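Local coordinates for protein glutathione transferase lambda1 (Populus trichocarpa, PDB 4PQH) that probably catalyses glutathione-dependent transfer reactions as a monomeric Lambda-class plant glutathione transferase, binding glutathione in a thioredoxin-like domain, at residues G26-Y31 against P80-N85; A39-I44 against G90-L95; K72-N77 against N86-E91. All blocks are in the same frame, centred on the assembly; numbering follows the deposited sequence.

Contact 1: residues G26-Y31 against P80-N85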
loop_
_atom_site.group_PDB
_atom_site.type_symbol
_atom_site.label_atom_id
_atom_site.label_comp_id
_atom_site.label_asym_id
_atom_site.label_seq_id
_atom_site.Cartn_x
_atom_site.Cartn_y
_atom_site.Cartn_z
ATOM N N GLY A 26 20.713 -11.800 7.846
ATOM C CA GLY A 26 20.202 -12.732 6.860
ATOM C C GLY A 26 18.689 -12.847 6.849
ATOM O O GLY A 26 18.108 -13.349 5.890
ATOM N N THR A 27 18.052 -12.394 7.923
ATOM C CA THR A 27 16.596 -12.359 7.997
ATOM C C THR A 27 16.067 -11.171 7.205
ATOM O O THR A 27 16.637 -10.078 7.259
ATOM C CB THR A 27 16.111 -12.242 9.463
ATOM O OG1 THR A 27 16.372 -13.468 10.156
ATOM C CG2 THR A 27 14.616 -11.951 9.530
ATOM N N THR A 28 14.984 -11.384 6.463
ATOM C CA THR A 28 14.324 -10.296 5.756
ATOM C C THR A 28 13.347 -9.583 6.693
ATOM O O THR A 28 12.498 -10.217 7.319
ATOM C CB THR A 28 13.602 -10.807 4.499
ATOM O OG1 THR A 28 14.562 -11.428 3.633
ATOM C CG2 THR A 28 12.929 -9.663 3.762
ATOM N N ARG A 29 13.489 -8.264 6.809
ATOM C CA ARG A 29 12.629 -7.475 7.682
ATOM C C ARG A 29 11.949 -6.352 6.923
ATOM O O ARG A 29 12.587 -5.641 6.148
ATOM C CB ARG A 29 13.435 -6.893 8.843
ATOM C CG ARG A 29 14.017 -7.946 9.758
ATOM C CD ARG A 29 14.830 -7.341 10.891
ATOM N NE ARG A 29 15.328 -8.397 11.763
ATOM C CZ ARG A 29 16.420 -9.112 11.516
ATOM N NH1 ARG A 29 17.139 -8.880 10.422
ATOM N NH2 ARG A 29 16.792 -10.063 12.357
ATOM N N LEU A 30 10.647 -6.203 7.151
ATOM C CA LEU A 30 9.880 -5.111 6.582
ATOM C C LEU A 30 9.523 -4.142 7.703
ATOM O O LEU A 30 8.729 -4.466 8.589
ATOM C CB LEU A 30 8.615 -5.648 5.921
ATOM C CG LEU A 30 7.605 -4.604 5.448
ATOM C CD1 LEU A 30 8.219 -3.667 4.418
ATOM C CD2 LEU A 30 6.352 -5.272 4.906
ATOM N N TYR A 31 10.121 -2.956 7.672
ATOM C CA TYR A 31 9.879 -1.968 8.719
ATOM C C TYR A 31 8.655 -1.144 8.372
ATOM O O TYR A 31 8.573 -0.556 7.292
ATOM C CB TYR A 31 11.103 -1.074 8.925
ATOM C CG TYR A 31 12.306 -1.848 9.409
ATOM C CD1 TYR A 31 13.116 -2.539 8.513
ATOM C CD2 TYR A 31 12.622 -1.916 10.762
ATOM C CE1 TYR A 31 14.199 -3.263 8.939
ATOM C CE2 TYR A 31 13.726 -2.644 11.203
ATOM C CZ TYR A 31 14.510 -3.311 10.280
ATOM O OH TYR A 31 15.602 -4.045 10.686
ATOM N N PRO A 80 7.661 2.756 4.675
ATOM C CA PRO A 80 8.344 1.474 4.874
ATOM C C PRO A 80 9.780 1.458 4.380
ATOM O O PRO A 80 10.175 2.256 3.530
ATOM C CB PRO A 80 7.526 0.516 4.008
ATOM C CG PRO A 80 7.070 1.378 2.877
ATOM C CD PRO A 80 6.771 2.723 3.499
ATOM N N SER A 81 10.546 0.522 4.918
ATOM C CA SER A 81 11.815 0.140 4.329
ATOM C C SER A 81 11.935 -1.379 4.423
ATOM O O SER A 81 11.332 -2.009 5.301
ATOM C CB SER A 81 12.991 0.848 5.006
ATOM O OG SER A 81 13.184 0.403 6.335
ATOM N N LEU A 82 12.702 -1.955 3.505
ATOM C CA LEU A 82 12.858 -3.398 3.423
ATOM C C LEU A 82 14.329 -3.742 3.526
ATOM O O LEU A 82 15.141 -3.262 2.731
ATOM C CB LEU A 82 12.301 -3.925 2.101
ATOM C CG LEU A 82 12.401 -5.440 1.900
ATOM C CD1 LEU A 82 11.462 -6.173 2.852
ATOM C CD2 LEU A 82 12.120 -5.808 0.454
ATOM N N GLU A 83 14.655 -4.562 4.522
ATOM C CA GLU A 83 15.991 -5.096 4.718
ATOM C C GLU A 83 16.015 -6.482 4.098
ATOM O O GLU A 83 15.305 -7.388 4.544
ATOM C CB GLU A 83 16.280 -5.186 6.214
ATOM C CG GLU A 83 17.595 -5.829 6.581
ATOM C CD GLU A 83 17.685 -6.122 8.067
ATOM O OE1 GLU A 83 16.870 -5.560 8.828
ATOM O OE2 GLU A 83 18.558 -6.916 8.474
ATOM N N HIS A 84 16.824 -6.642 3.055
ATOM C CA HIS A 84 16.879 -7.897 2.320
ATOM C C HIS A 84 18.224 -7.985 1.616
ATOM O O HIS A 84 18.643 -7.033 0.959
ATOM C CB HIS A 84 15.737 -7.962 1.298
ATOM C CG HIS A 84 15.696 -9.237 0.513
ATOM N ND1 HIS A 84 15.518 -10.470 1.106
ATOM C CD2 HIS A 84 15.807 -9.471 -0.814
ATOM C CE1 HIS A 84 15.526 -11.407 0.177
ATOM N NE2 HIS A 84 15.701 -10.830 -0.998
ATOM N N ASN A 85 18.899 -9.120 1.769
ATOM C CA ASN A 85 20.183 -9.361 1.111
ATOM C C ASN A 85 21.192 -8.227 1.275
ATOM O O ASN A 85 21.751 -7.740 0.289
ATOM C CB ASN A 85 19.984 -9.658 -0.379
ATOM C CG ASN A 85 19.306 -10.989 -0.626
ATOM O OD1 ASN A 85 19.298 -11.867 0.237
ATOM N ND2 ASN A 85 18.739 -11.149 -1.814
HETATM O O HOH W 1 17.760 -11.046 3.605
HETATM O O HOH W 2 19.054 -9.202 7.338
#
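With CG anti to its backbone N (chi1 175°) and the rest of the chain extended, Glu-83 presents its carboxylate to Arg-29 and Tyr-31, both of which have CG anti to the carbonyl carbon (chi1 -63° in Tyr-31). All three side chains rise from the same face of the sheet, and the two oxygens divide the work. OE1 of Glu-83 accepts the phenol hydroxyl OH of Tyr-31 at 2.7 Å, with ring and carboxylate nearly coplanar. In the modelled conformer of Arg-29, one of two, OE2 of Glu-83 forms a salt bridge with NH1 of Arg-29 at 3.1 Å; the hydrogen bond within it is weak, since the N-H points well off the oxygen (120°). Arg-29 has a second acidic partner in Asp-25, and OE2 of Glu-83 also accepts the backbone N of Phe-24.

Beneath this cluster, strands 28-31 and 81-84 run antiparallel. Arg-29 and Glu-83 form a hydrogen-bonded pair, Glu-83 N reaching Arg-29 O at 2.8 Å; Tyr-31 and Ser-81 form the next. Between them the non-hydrogen-bonded pair Leu-30 and Leu-82 points to the other face, where Leu-82 CD1 meets Leu-30 CB at 4.2 Å. At the Thr-28 end of the pairing, beyond Arg-29 and Glu-83, Thr-28 OG1 and His-84 ND1 share a hydrogen bond of 2.9 Å in the plane of the imidazole.

These central strands of the thioredoxin-like sheet thus bury a carboxylate whose two oxygens are both engaged; the Tyr-31 hydroxyl and the Phe-24 N-H would be expected to stabilise its ionised form, and the guanidinium may add to this.

Contact 2: residues A39-I44 against G90-L95. With GSH (glutathione), chain C.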
loop_
_atom_site.group_PDB
_atom_site.type_symbol
_atom_site.label_atom_id
_atom_site.label_comp_id
_atom_site.label_asym_id
_atom_site.label_seq_id
_atom_site.Cartn_x
_atom_site.Cartn_y
_atom_site.Cartn_z
ATOM N N ALA A 39 3.305 2.025 4.012
ATOM C CA ALA A 39 3.799 0.754 4.528
ATOM C C ALA A 39 2.787 -0.365 4.288
ATOM O O ALA A 39 3.160 -1.509 3.996
ATOM C CB ALA A 39 4.136 0.876 6.015
ATOM N N GLN A 40 1.503 -0.036 4.394
ATOM C CA GLN A 40 0.458 -1.022 4.157
ATOM C C GLN A 40 0.538 -1.587 2.745
ATOM O O GLN A 40 0.288 -2.773 2.551
ATOM C CB GLN A 40 -0.922 -0.421 4.409
ATOM C CG GLN A 40 -2.022 -1.465 4.540
ATOM C CD GLN A 40 -3.404 -0.846 4.611
ATOM O OE1 GLN A 40 -3.544 0.384 4.613
ATOM N NE2 GLN A 40 -4.431 -1.686 4.684
ATOM N N ARG A 41 0.890 -0.763 1.759
ATOM C CA ARG A 41 1.097 -1.261 0.391
ATOM C C ARG A 41 2.025 -2.459 0.375
ATOM O O ARG A 41 1.762 -3.463 -0.294
ATOM C CB ARG A 41 1.743 -0.182 -0.475
ATOM C CG ARG A 41 0.836 0.967 -0.877
ATOM C CD ARG A 41 1.625 1.966 -1.719
ATOM N NE ARG A 41 0.777 2.949 -2.395
ATOM C CZ ARG A 41 1.188 4.145 -2.807
ATOM N NH1 ARG A 41 2.439 4.537 -2.594
ATOM N NH2 ARG A 41 0.342 4.946 -3.436
ATOM N N VAL A 42 3.113 -2.353 1.119
ATOM C CA VAL A 42 4.156 -3.366 1.081
ATOM C C VAL A 42 3.755 -4.582 1.912
ATOM O O VAL A 42 4.010 -5.729 1.539
ATOM C CB VAL A 42 5.513 -2.784 1.560
ATOM C CG1 VAL A 42 6.634 -3.746 1.236
ATOM C CG2 VAL A 42 5.784 -1.445 0.870
ATOM N N TRP A 43 3.093 -4.321 3.029
ATOM C CA TRP A 43 2.552 -5.370 3.877
ATOM C C TRP A 43 1.528 -6.219 3.094
ATOM O O TRP A 43 1.543 -7.459 3.161
ATOM C CB TRP A 43 1.923 -4.715 5.100
ATOM C CG TRP A 43 1.352 -5.623 6.137
ATOM C CD1 TRP A 43 1.374 -6.990 6.167
ATOM C CD2 TRP A 43 0.658 -5.206 7.316
ATOM N NE1 TRP A 43 0.734 -7.444 7.304
ATOM C CE2 TRP A 43 0.286 -6.365 8.020
ATOM C CE3 TRP A 43 0.326 -3.955 7.848
ATOM C CZ2 TRP A 43 -0.417 -6.313 9.227
ATOM C CZ3 TRP A 43 -0.374 -3.904 9.046
ATOM C CH2 TRP A 43 -0.735 -5.076 9.721
ATOM N N ILE A 44 0.642 -5.561 2.348
ATOM C CA ILE A 44 -0.322 -6.273 1.501
ATOM C C ILE A 44 0.408 -7.135 0.481
ATOM O O ILE A 44 0.025 -8.284 0.246
ATOM C CB ILE A 44 -1.270 -5.308 0.752
ATOM C CG1 ILE A 44 -2.149 -4.526 1.728
ATOM C CG2 ILE A 44 -2.148 -6.107 -0.214
ATOM C CD1 ILE A 44 -2.709 -3.253 1.122
ATOM N N GLY A 90 14.022 1.741 0.391
ATOM C CA GLY A 90 12.771 2.403 0.707
ATOM C C GLY A 90 11.918 2.640 -0.523
ATOM O O GLY A 90 12.194 2.090 -1.591
ATOM N N GLU A 91 10.894 3.476 -0.348
ATOM C CA GLU A 91 9.918 3.860 -1.374
ATOM C C GLU A 91 8.895 2.764 -1.654
ATOM O O GLU A 91 9.183 1.774 -2.329
ATOM C CB GLU A 91 10.576 4.361 -2.667
ATOM C CG GLU A 91 11.280 5.708 -2.525
ATOM C CD GLU A 91 10.349 6.828 -2.074
ATOM O OE1 GLU A 91 10.865 7.860 -1.605
ATOM O OE2 GLU A 91 9.110 6.689 -2.190
ATOM N N SER A 92 7.692 2.952 -1.124
ATOM C CA SER A 92 6.639 1.934 -1.198
ATOM C C SER A 92 6.382 1.362 -2.594
ATOM O O SER A 92 6.244 0.145 -2.749
ATOM C CB SER A 92 5.344 2.477 -0.588
ATOM O OG SER A 92 4.844 3.589 -1.320
ATOM N N LEU A 93 6.297 2.219 -3.604
ATOM C CA LEU A 93 6.047 1.743 -4.967
ATOM C C LEU A 93 7.206 0.926 -5.519
ATOM O O LEU A 93 6.996 -0.078 -6.202
ATOM C CB LEU A 93 5.716 2.905 -5.904
ATOM C CG LEU A 93 4.394 3.607 -5.603
ATOM C CD1 LEU A 93 4.201 4.772 -6.556
ATOM C CD2 LEU A 93 3.236 2.610 -5.711
ATOM N N ASP A 94 8.429 1.356 -5.231
ATOM C CA ASP A 94 9.604 0.581 -5.603
ATOM C C ASP A 94 9.572 -0.769 -4.896
ATOM O O ASP A 94 9.864 -1.804 -5.502
ATOM C CB ASP A 94 10.893 1.323 -5.242
ATOM C CG ASP A 94 11.156 2.508 -6.140
ATOM O OD1 ASP A 94 10.500 2.614 -7.199
ATOM O OD2 ASP A 94 12.031 3.328 -5.793
ATOM N N LEU A 95 9.202 -0.757 -3.619
ATOM C CA LEU A 95 9.235 -1.963 -2.798
ATOM C C LEU A 95 8.208 -3.014 -3.190
ATOM O O LEU A 95 8.509 -4.204 -3.152
ATOM C CB LEU A 95 9.068 -1.618 -1.320
ATOM C CG LEU A 95 10.249 -0.896 -0.676
ATOM C CD1 LEU A 95 9.981 -0.726 0.807
ATOM C CD2 LEU A 95 11.507 -1.711 -0.915
HETATM N N1 GSH C . 7.365 8.230 -0.579
HETATM C CA1 GSH C . 7.407 7.379 0.596
HETATM C C1 GSH C . 6.903 6.029 0.176
HETATM O O11 GSH C . 6.167 5.946 -0.831
HETATM O O12 GSH C . 7.231 5.009 0.810
HETATM C CB1 GSH C . 6.537 7.962 1.713
HETATM C CG1 GSH C . 6.742 7.270 3.059
HETATM C CD1 GSH C . 6.090 8.082 4.157
HETATM O OE1 GSH C . 5.675 9.399 3.881
HETATM N N2 GSH C . 5.931 7.525 5.360
HETATM C CA2 GSH C . 5.540 8.380 6.475
HETATM C C2 GSH C . 6.633 8.492 7.490
HETATM O O2 GSH C . 7.542 7.439 7.668
HETATM C CB2 GSH C . 4.307 7.851 7.191
HETATM S SG2 GSH C . 2.756 8.082 6.283
HETATM N N3 GSH C . 6.701 9.606 8.214
HETATM C CA3 GSH C . 7.699 9.712 9.261
HETATM C C3 GSH C . 8.574 10.926 9.078
HETATM O O31 GSH C . 9.409 11.238 9.955
HETATM O O32 GSH C . 8.485 11.628 8.047
#
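OG of Ser-92 is gripped from two directions: it receives an N-H from NH1 of Arg-41 at 2.9 Å and donates its own hydrogen bond to O11 of glutathione at 2.7 Å. The first bond lies within 2° of the guanidinium plane, so the arginine meets the hydroxyl edge-on. A chi1 of 63° sets OG between the backbone N and the carbonyl carbon of Ser-92, a crowded position from which hydroxyl and backbone N can serve the same carboxylate. The N of Ser-92 donates to glutathione O12 at 2.9 Å, with only a weak bond to O11.

CD2 of Leu-93 sits over one guanidinium face of Arg-41, 3.7 Å above the plane and offset toward the rim. Farther from the ligand, Val-42 CG2 packs on Leu-95 CB at 4.0 Å and joins helix 37-48 to the start of helix 92-102. NE of Arg-41 donates to the backbone O of Ala-174 in helix 170-190, linking the glutathione site to the helical part of the fold. With an alanine in place of Arg-41, which has no NH1 or NE, the Ser-92 hydroxyl would probably be freer to turn from the glutathione carboxylate, and the tie to Ala-174 would be lost.

Glu-91, at the N-cap position of helix 92-102, takes the glutathione amine N1 on OE2 at 2.8 Å. This is the gamma-glutamyl end of the glutathione site of the GST fold; Arg-65 NH1 and Val-79 N add further hydrogen bonds to the ligand. An acid thus faces the amine, while the hydroxyl, the backbone N-H at the helix start and the arginine behind them would together be expected to favour a charged carboxylate at O11 and O12.

Contact 3: residues K72-N77 against N86-E91. With GSH (glutathione), chain C.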
loop_
_atom_site.group_PDB
_atom_site.type_symbol
_atom_site.label_atom_id
_atom_site.label_comp_id
_atom_site.label_asym_id
_atom_site.label_seq_id
_atom_site.Cartn_x
_atom_site.Cartn_y
_atom_site.Cartn_z
ATOM N N LYS A 72 20.812 2.950 12.295
ATOM C CA LYS A 72 21.339 1.630 11.947
ATOM C C LYS A 72 20.615 0.942 10.798
ATOM O O LYS A 72 21.158 0.030 10.175
ATOM C CB LYS A 72 21.316 0.713 13.168
ATOM C CG LYS A 72 22.186 1.195 14.310
ATOM C CD LYS A 72 21.922 0.389 15.564
ATOM C CE LYS A 72 21.861 -1.093 15.248
ATOM N NZ LYS A 72 21.938 -1.923 16.478
ATOM N N VAL A 73 19.390 1.369 10.523
ATOM C CA VAL A 73 18.565 0.679 9.540
ATOM C C VAL A 73 18.324 1.505 8.282
ATOM O O VAL A 73 18.704 1.100 7.183
ATOM C CB VAL A 73 17.210 0.271 10.137
ATOM C CG1 VAL A 73 16.368 -0.429 9.089
ATOM C CG2 VAL A 73 17.411 -0.630 11.344
ATOM N N TYR A 74 17.700 2.666 8.446
ATOM C CA TYR A 74 17.249 3.451 7.301
ATOM C C TYR A 74 17.384 4.955 7.571
ATOM O O TYR A 74 16.502 5.575 8.170
ATOM C CB TYR A 74 15.805 3.058 6.949
ATOM C CG TYR A 74 15.273 3.643 5.660
ATOM C CD1 TYR A 74 15.887 3.375 4.442
ATOM C CD2 TYR A 74 14.139 4.440 5.659
ATOM C CE1 TYR A 74 15.399 3.907 3.265
ATOM C CE2 TYR A 74 13.641 4.974 4.483
ATOM C CZ TYR A 74 14.276 4.705 3.291
ATOM O OH TYR A 74 13.787 5.244 2.127
ATOM N N PRO A 75 18.508 5.544 7.133
ATOM C CA PRO A 75 18.791 6.973 7.336
ATOM C C PRO A 75 17.691 7.971 6.916
ATOM O O PRO A 75 17.514 8.955 7.634
ATOM C CB PRO A 75 20.077 7.188 6.533
ATOM C CG PRO A 75 20.768 5.870 6.616
ATOM C CD PRO A 75 19.657 4.845 6.527
ATOM N N PRO A 76 16.972 7.745 5.793
ATOM C CA PRO A 76 15.899 8.703 5.477
ATOM C C PRO A 76 14.795 8.778 6.542
ATOM O O PRO A 76 13.969 9.701 6.507
ATOM C CB PRO A 76 15.331 8.168 4.156
ATOM C CG PRO A 76 16.475 7.429 3.540
ATOM C CD PRO A 76 17.175 6.781 4.693
ATOM N N ASN A 77 14.785 7.818 7.463
ATOM C CA ASN A 77 13.935 7.872 8.651
ATOM C C ASN A 77 12.447 7.945 8.325
ATOM O O ASN A 77 11.703 8.740 8.908
ATOM C CB ASN A 77 14.354 9.042 9.548
ATOM C CG ASN A 77 13.846 8.904 10.970
ATOM O OD1 ASN A 77 13.578 7.805 11.446
ATOM N ND2 ASN A 77 13.719 10.029 11.659
ATOM N N ASN A 86 21.402 -7.803 2.518
ATOM C CA ASN A 86 22.411 -6.796 2.847
ATOM C C ASN A 86 22.182 -5.433 2.196
ATOM O O ASN A 86 23.128 -4.705 1.894
ATOM C CB ASN A 86 23.815 -7.313 2.520
ATOM C CG ASN A 86 24.106 -8.648 3.172
ATOM O OD1 ASN A 86 23.847 -8.842 4.361
ATOM N ND2 ASN A 86 24.636 -9.585 2.392
ATOM N N GLU A 87 20.919 -5.095 1.979
ATOM C CA GLU A 87 20.566 -3.771 1.502
ATOM C C GLU A 87 19.261 -3.388 2.171
ATOM O O GLU A 87 18.379 -4.226 2.332
ATOM C CB GLU A 87 20.415 -3.761 -0.025
ATOM C CG GLU A 87 20.132 -2.381 -0.623
ATOM C CD GLU A 87 19.965 -2.410 -2.138
ATOM O OE1 GLU A 87 20.371 -3.410 -2.769
ATOM O OE2 GLU A 87 19.425 -1.428 -2.697
ATOM N N VAL A 88 19.154 -2.135 2.597
ATOM C CA VAL A 88 17.881 -1.604 3.044
ATOM C C VAL A 88 17.396 -0.644 1.972
ATOM O O VAL A 88 18.124 0.262 1.558
ATOM C CB VAL A 88 17.970 -0.889 4.399
ATOM C CG1 VAL A 88 16.605 -0.336 4.781
ATOM C CG2 VAL A 88 18.470 -1.839 5.475
ATOM N N LYS A 89 16.171 -0.862 1.513
ATOM C CA LYS A 89 15.610 -0.083 0.425
ATOM C C LYS A 89 14.310 0.544 0.885
ATOM O O LYS A 89 13.568 -0.056 1.662
ATOM C CB LYS A 89 15.324 -0.991 -0.768
ATOM C CG LYS A 89 16.432 -1.980 -1.075
ATOM C CD LYS A 89 15.853 -3.287 -1.566
ATOM C CE LYS A 89 14.840 -3.046 -2.667
ATOM N NZ LYS A 89 15.446 -2.314 -3.815
ATOM N N GLY A 90 14.022 1.741 0.391
ATOM C CA GLY A 90 12.771 2.403 0.707
ATOM C C GLY A 90 11.918 2.640 -0.523
ATOM O O GLY A 90 12.194 2.090 -1.591
ATOM N N GLU A 91 10.894 3.476 -0.348
ATOM C CA GLU A 91 9.918 3.860 -1.374
ATOM C C GLU A 91 8.895 2.764 -1.654
ATOM O O GLU A 91 9.183 1.774 -2.329
ATOM C CB GLU A 91 10.576 4.361 -2.667
ATOM C CG GLU A 91 11.280 5.708 -2.525
ATOM C CD GLU A 91 10.349 6.828 -2.074
ATOM O OE1 GLU A 91 10.865 7.860 -1.605
ATOM O OE2 GLU A 91 9.110 6.689 -2.190
HETATM N N1 GSH C . 7.365 8.230 -0.579
HETATM C CA1 GSH C . 7.407 7.379 0.596
HETATM C C1 GSH C . 6.903 6.029 0.176
HETATM O O11 GSH C . 6.167 5.946 -0.831
HETATM O O12 GSH C . 7.231 5.009 0.810
HETATM C CB1 GSH C . 6.537 7.962 1.713
HETATM C CG1 GSH C . 6.742 7.270 3.059
HETATM C CD1 GSH C . 6.090 8.082 4.157
HETATM O OE1 GSH C . 5.675 9.399 3.881
HETATM N N2 GSH C . 5.931 7.525 5.360
HETATM C CA2 GSH C . 5.540 8.380 6.475
HETATM C C2 GSH C . 6.633 8.492 7.490
HETATM O O2 GSH C . 7.542 7.439 7.668
HETATM C CB2 GSH C . 4.307 7.851 7.191
HETATM S SG2 GSH C . 2.756 8.082 6.283
HETATM N N3 GSH C . 6.701 9.606 8.214
HETATM C CA3 GSH C . 7.699 9.712 9.261
HETATM C C3 GSH C . 8.574 10.926 9.078
HETATM O O31 GSH C . 9.409 11.238 9.955
HETATM O O32 GSH C . 8.485 11.628 8.047
#
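The ring of Tyr-74 meets Val-88 and Gly-90 obliquely, while CD of Pro-76 lies over the centre of one face, 3.5 Å above its plane. CD1 of Tyr-74 comes to 3.8 Å from CG1 of Val-88, and farther along the ring the hydroxyl OH comes to 3.3 Å from CA of Gly-90. CG is anti to the backbone N (chi1 -171°), and the far end of the ring comes closer to the strand than its root. A side chain at Gly-90 would point at the phenol: a CB built there would lie 1.8 Å from OH of Tyr-74, so the close approach depends on the bare alpha carbon.

The contact joins the end of helix 67-73, and the turn after it, to the last strand of the thioredoxin-like sheet. Residues Tyr-74 to Asn-77 form a type I beta turn, closed by a bond from Asn-77 N to Tyr-74 O at 2.9 Å; this turn leads to the loop that enters strand 81-84. Asn-77 belongs to the glutathione pocket and holds Arg-65 through its OD1, a second-shell link to a residue that binds the ligand directly.

Val-88 points toward the helix end, with CG2 at 3.4 Å from the carbonyl O of Val-73. Its other branch, CG1, lies 4.3 Å from CG1 of Val-73, and Phe-24 also touches the Val-88 side chain.

In the fold
From the N terminus, strand 28-32 enters contact 1 and leads directly into helix 37-48, which enters contact 2. After strand 55-59, helix 67-73 brings in the first side of contact 3. Strand 81-84 then closes contact 1, strand 87-90 closes contact 3, and the start of helix 92-102 closes contact 2. Contacts 2 and 3 end on the same stretch, sharing Gly-90 and Glu-91, and contact 1 crosses both. Contacts 1 and 2 meet where Leu-30 CD1 packs on Val-42 CG1 (3.6 Å), joining sheet to helices; contacts 1 and 3 meet across neighbouring strands, and Tyr-31 also packs on Val-73. Contacts 2 and 3 both touch glutathione.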